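Local coordinates for protein PES4 (PDB 6EZ7) that probably binds RNA, including the 3' untranslated regions of messenger RNAs and poly(A) or poly(U) tracts, this chain being its third RNA recognition motif, at residues Thr13-Leu19 and Ser30-Ser34; Met1-Phe5 and Asn50-Ser54. All coordinates share one frame; numbering follows the deposited sequence. Where two conformers were deposited one is given.

Interaction 1. Residues Thr13-Leu19 and Ser30-Ser34; sequences TTRDDIL and SIYLS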
# COMPACT_ATOMS: atom_id res chain seq x y z
N THR A 13 2.08 10.43 7.36
CA THR A 13 1.74 9.01 7.44
C THR A 13 2.78 8.24 8.25
O THR A 13 3.98 8.42 8.06
CB THR A 13 1.62 8.39 6.04
OG1 THR A 13 0.65 9.11 5.29
CG2 THR A 13 1.21 6.93 6.13
N THR A 14 2.31 7.39 9.16
CA THR A 14 3.20 6.58 9.97
C THR A 14 3.09 5.12 9.59
O THR A 14 2.12 4.71 8.94
CB THR A 14 2.91 6.71 11.46
OG1 THR A 14 1.65 6.08 11.75
CG2 THR A 14 2.86 8.17 11.89
N ARG A 15 4.07 4.33 10.00
CA ARG A 15 4.03 2.90 9.77
C ARG A 15 2.77 2.30 10.39
O ARG A 15 2.16 1.39 9.84
CB ARG A 15 5.28 2.23 10.33
CG ARG A 15 5.39 0.75 10.03
CD ARG A 15 6.72 0.19 10.52
NE ARG A 15 6.84 -1.24 10.23
CZ ARG A 15 7.42 -1.73 9.14
NH1 ARG A 15 7.93 -0.91 8.23
NH2 ARG A 15 7.48 -3.04 8.96
N ASP A 16 2.37 2.84 11.55
CA ASP A 16 1.16 2.38 12.23
C ASP A 16 -0.10 2.66 11.41
O ASP A 16 -1.03 1.85 11.40
CB ASP A 16 1.03 3.04 13.60
CG ASP A 16 1.99 2.47 14.62
OD1 ASP A 16 2.51 1.35 14.40
OD2 ASP A 16 2.23 3.14 15.65
N ASP A 17 -0.13 3.80 10.73
CA ASP A 17 -1.25 4.13 9.85
C ASP A 17 -1.42 3.06 8.78
O ASP A 17 -2.54 2.61 8.52
CB ASP A 17 -1.06 5.49 9.18
CG ASP A 17 -1.10 6.63 10.17
OD1 ASP A 17 -1.75 6.48 11.23
OD2 ASP A 17 -0.49 7.69 9.89
N ILE A 18 -0.32 2.67 8.15
CA ILE A 18 -0.38 1.65 7.12
C ILE A 18 -0.84 0.34 7.72
O ILE A 18 -1.70 -0.35 7.17
CB ILE A 18 0.98 1.45 6.43
CG1 ILE A 18 1.51 2.78 5.90
CG2 ILE A 18 0.85 0.45 5.30
CD1 ILE A 18 0.59 3.45 4.93
N LEU A 19 -0.27 -0.01 8.87
CA LEU A 19 -0.63 -1.23 9.57
C LEU A 19 -2.11 -1.24 9.92
O LEU A 19 -2.81 -2.21 9.67
CB LEU A 19 0.20 -1.39 10.83
CG LEU A 19 1.56 -2.06 10.67
CD1 LEU A 19 2.39 -1.90 11.94
CD2 LEU A 19 1.38 -3.54 10.33
N SER A 30 5.01 -7.82 5.53
CA SER A 30 6.03 -6.79 5.64
C SER A 30 5.55 -5.46 5.07
O SER A 30 4.68 -5.43 4.20
CB SER A 30 7.32 -7.23 4.94
OG SER A 30 7.10 -7.46 3.56
N ILE A 31 6.13 -4.38 5.57
CA ILE A 31 5.81 -3.03 5.13
C ILE A 31 7.08 -2.21 4.91
O ILE A 31 7.98 -2.23 5.74
CB ILE A 31 4.95 -2.26 6.15
CG1 ILE A 31 3.64 -2.99 6.44
CG2 ILE A 31 4.65 -0.84 5.65
CD1 ILE A 31 2.71 -2.18 7.30
N TYR A 32 7.13 -1.51 3.79
CA TYR A 32 8.11 -0.44 3.65
C TYR A 32 7.36 0.88 3.51
O TYR A 32 6.45 1.00 2.70
CB TYR A 32 9.02 -0.66 2.44
CG TYR A 32 9.92 0.54 2.20
CD1 TYR A 32 11.01 0.78 3.03
CD2 TYR A 32 9.66 1.44 1.18
CE1 TYR A 32 11.83 1.87 2.83
CE2 TYR A 32 10.48 2.54 0.98
CZ TYR A 32 11.56 2.74 1.81
OH TYR A 32 12.38 3.83 1.62
N LEU A 33 7.74 1.87 4.31
CA LEU A 33 7.19 3.21 4.15
C LEU A 33 8.33 4.17 3.86
O LEU A 33 9.26 4.32 4.66
CB LEU A 33 6.41 3.63 5.39
CG LEU A 33 5.80 5.03 5.35
CD1 LEU A 33 4.76 5.16 4.24
CD2 LEU A 33 5.20 5.38 6.70
N SER A 34 8.26 4.82 2.70
CA SER A 34 9.33 5.68 2.22
C SER A 34 9.67 6.80 3.20
O SER A 34 8.78 7.41 3.81
CB SER A 34 8.96 6.29 0.87
OG SER A 34 7.88 7.19 1.00
O HOH W 1 8.55 -4.92 7.45
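The carbonyl oxygen of Ile31 is gripped, in one of two modelled conformers of Arg15, by both terminal nitrogens of the guanidinium. NH1 of Arg15 gives the firmer bond, 2.8 Å to Ile31 O, and approaches from above the carbonyl plane; NH2 of Arg15 adds a weak one at 3.4 Å. In this conformer a water at the edge of the guanidinium, in its plane, accepts from Arg15 NH2 and from Ile31 N, so arginine and water together serve the peptide groups of Ile31 on the outer side of an edge strand. Arginine suits this place because its long chain, CG anti to the backbone N (chi1 -175°) and extended as far as NE, spans from the helix to the strand, where Ile31 CB lies under one face of the guanidinium, offset toward its rim. The pairing joins the first helix of the RNA recognition motif, a β1α1β2β3α2β4 fold, to strand 28-33, which borders the sheet and bonds on its inner side to strand 42-48. Deeper between helix and sheet the contact is apolar: Ile31 CD1 meets CG of Leu19 at 3.6 Å and CG2 of Ile18 at 3.8 Å, branched side chains that pack in this layer. Leu33 reaches the start of the helix, its CD2 lying 3.5 Å from Thr13 O and also against the backbone of Thr14 and Arg15. That turn is fixed by a capping box, in which Asp17 N donates to Thr14 OG1 (3.1 Å) and Thr14 N to Asp17 OD2 (2.9 Å), the latter meeting the carboxylate from above its plane.

Interaction 2. Residues Met1-Phe5 and Asn50-Ser54; sequences MNSIF and NSSDS. Unlike the reference sequence in segment 1-5: Met1 (reference Gln).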
# COMPACT_ATOMS: atom_id res chain seq x y z
N MET A 1 2.82 -11.19 -6.13
CA MET A 1 1.42 -11.59 -6.14
C MET A 1 0.81 -11.41 -4.76
O MET A 1 -0.38 -11.65 -4.54
CB MET A 1 1.30 -13.03 -6.62
CG MET A 1 0.53 -13.17 -7.92
SD MET A 1 -0.07 -14.82 -8.28
CE MET A 1 -1.68 -14.74 -7.51
N ASN A 2 1.65 -11.00 -3.81
CA ASN A 2 1.21 -10.71 -2.45
C ASN A 2 1.39 -9.24 -2.10
O ASN A 2 1.06 -8.83 -0.99
CB ASN A 2 1.98 -11.57 -1.45
CG ASN A 2 1.61 -13.04 -1.53
OD1 ASN A 2 1.43 -13.58 -2.62
ND2 ASN A 2 1.49 -13.68 -0.38
N SER A 3 1.91 -8.46 -3.03
CA SER A 3 2.36 -7.11 -2.69
C SER A 3 1.61 -6.00 -3.42
O SER A 3 1.20 -6.16 -4.57
CB SER A 3 3.85 -6.97 -2.97
OG SER A 3 4.58 -7.93 -2.23
N ILE A 4 1.44 -4.88 -2.74
CA ILE A 4 0.79 -3.71 -3.31
C ILE A 4 1.64 -2.46 -3.13
O ILE A 4 2.52 -2.41 -2.26
CB ILE A 4 -0.60 -3.46 -2.69
CG1 ILE A 4 -0.47 -3.22 -1.18
CG2 ILE A 4 -1.53 -4.62 -2.98
CD1 ILE A 4 -1.79 -2.88 -0.50
N PHE A 5 1.40 -1.46 -3.97
CA PHE A 5 1.97 -0.14 -3.76
C PHE A 5 0.87 0.79 -3.27
O PHE A 5 -0.26 0.72 -3.73
CB PHE A 5 2.59 0.42 -5.04
CG PHE A 5 3.94 -0.15 -5.36
CD1 PHE A 5 5.01 0.05 -4.51
CD2 PHE A 5 4.14 -0.87 -6.53
CE1 PHE A 5 6.26 -0.46 -4.81
CE2 PHE A 5 5.39 -1.39 -6.84
CZ PHE A 5 6.45 -1.18 -5.97
N ASN A 50 -1.17 -13.71 2.89
CA ASN A 50 -2.06 -14.41 1.98
C ASN A 50 -2.29 -13.60 0.71
O ASN A 50 -2.71 -12.45 0.77
CB ASN A 50 -3.39 -14.70 2.67
CG ASN A 50 -3.22 -15.53 3.93
OD1 ASN A 50 -2.57 -16.57 3.92
ND2 ASN A 50 -3.81 -15.07 5.03
N SER A 51 -2.02 -14.23 -0.43
CA SER A 51 -2.10 -13.56 -1.73
C SER A 51 -3.46 -12.93 -1.98
O SER A 51 -3.56 -11.85 -2.57
CB SER A 51 -1.78 -14.55 -2.84
OG SER A 51 -0.61 -15.29 -2.55
N SER A 52 -4.52 -13.59 -1.51
CA SER A 52 -5.88 -13.13 -1.74
C SER A 52 -6.13 -11.77 -1.10
O SER A 52 -6.95 -10.99 -1.59
CB SER A 52 -6.90 -14.15 -1.22
OG SER A 52 -6.75 -14.36 0.18
N ASP A 53 -5.42 -11.48 -0.02
CA ASP A 53 -5.63 -10.24 0.72
C ASP A 53 -5.09 -9.01 -0.01
O ASP A 53 -5.61 -7.91 0.17
CB ASP A 53 -4.99 -10.35 2.11
CG ASP A 53 -5.66 -11.40 2.97
OD1 ASP A 53 -6.83 -11.74 2.70
OD2 ASP A 53 -5.02 -11.89 3.93
N SER A 54 -4.07 -9.20 -0.84
CA SER A 54 -3.51 -8.08 -1.59
C SER A 54 -4.53 -7.56 -2.61
O SER A 54 -4.66 -6.35 -2.80
CB SER A 54 -2.21 -8.48 -2.29
OG SER A 54 -2.43 -9.39 -3.35
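Asn2 and Ser51 join side chain to side chain where the N-terminal end of the first strand of an RNA recognition motif passes residues 51-54 at the second helix. Among the polar contacts, Ser51 OG donates to Asn2 OD1 at 2.7 Å, arriving above the amide's carbonyl plane rather than within it. The torsion chi1 of Asn2, -70°, sets CG opposite the carbonyl carbon and carries the amide across to the serine. Asparagine fits here because its two ends do different work: OD1 accepts from Ser51, while ND2 donates to the backbone oxygen of Tyr48 in strand 42-48, ahead of the helix. With an alanine here, the Ser51 hydroxyl and the Tyr48 carbonyl would probably both lose these partners, and the chain start would be less firmly tied to Ser51.

The van der Waals contacts gather round Ser54, whose small side chain lets the backbone come close: its CB lies 3.5 Å from Asn2 O. Beside it, Met1 O is 3.6 Å from Ser51 CB, a contact made by the backbone of Met1, a position where the natural protein has glutamine; the poorly ordered methionine side chain stays farther off. Deeper in, Ile4 points toward the helix from the buried face of the sheet, with CG2 3.6 Å from Ser54 O and also near Ser54 CB; the same side chain packs on Ala57 and Ile58 one turn further along, its branches suiting a buried site that faces both Ser54 and these residues.

The Ser54 hydroxyl accepts from Arg75 NH2 of strand 69-75, and Ser54 OG itself donates to Ser51 O at 2.8 Å, in the carbonyl plane, alongside the backbone bond from Ser54 N to the same oxygen.

How the interactions relate
Interaction 1 and interaction 2 hold the two helices of one RNA recognition motif to the same antiparallel sheet: helix 15-22 against the edge strand 28-33, helix 51-61 against the start of the central strand 3-9. Their centres lie about 15 Å apart and their nearest atoms about 6 Å, so they do not touch directly. Strand 42-48 runs between strands 28-33 and 3-9 and connects them: Val46 meets the side chains of both Ile18 and Ile4. In sequence, both segments of interaction 1 fall between the two segments of interaction 2. The opposite sheet face carries Phe5 and Phe45, whose rings meet; in this family that face commonly receives RNA.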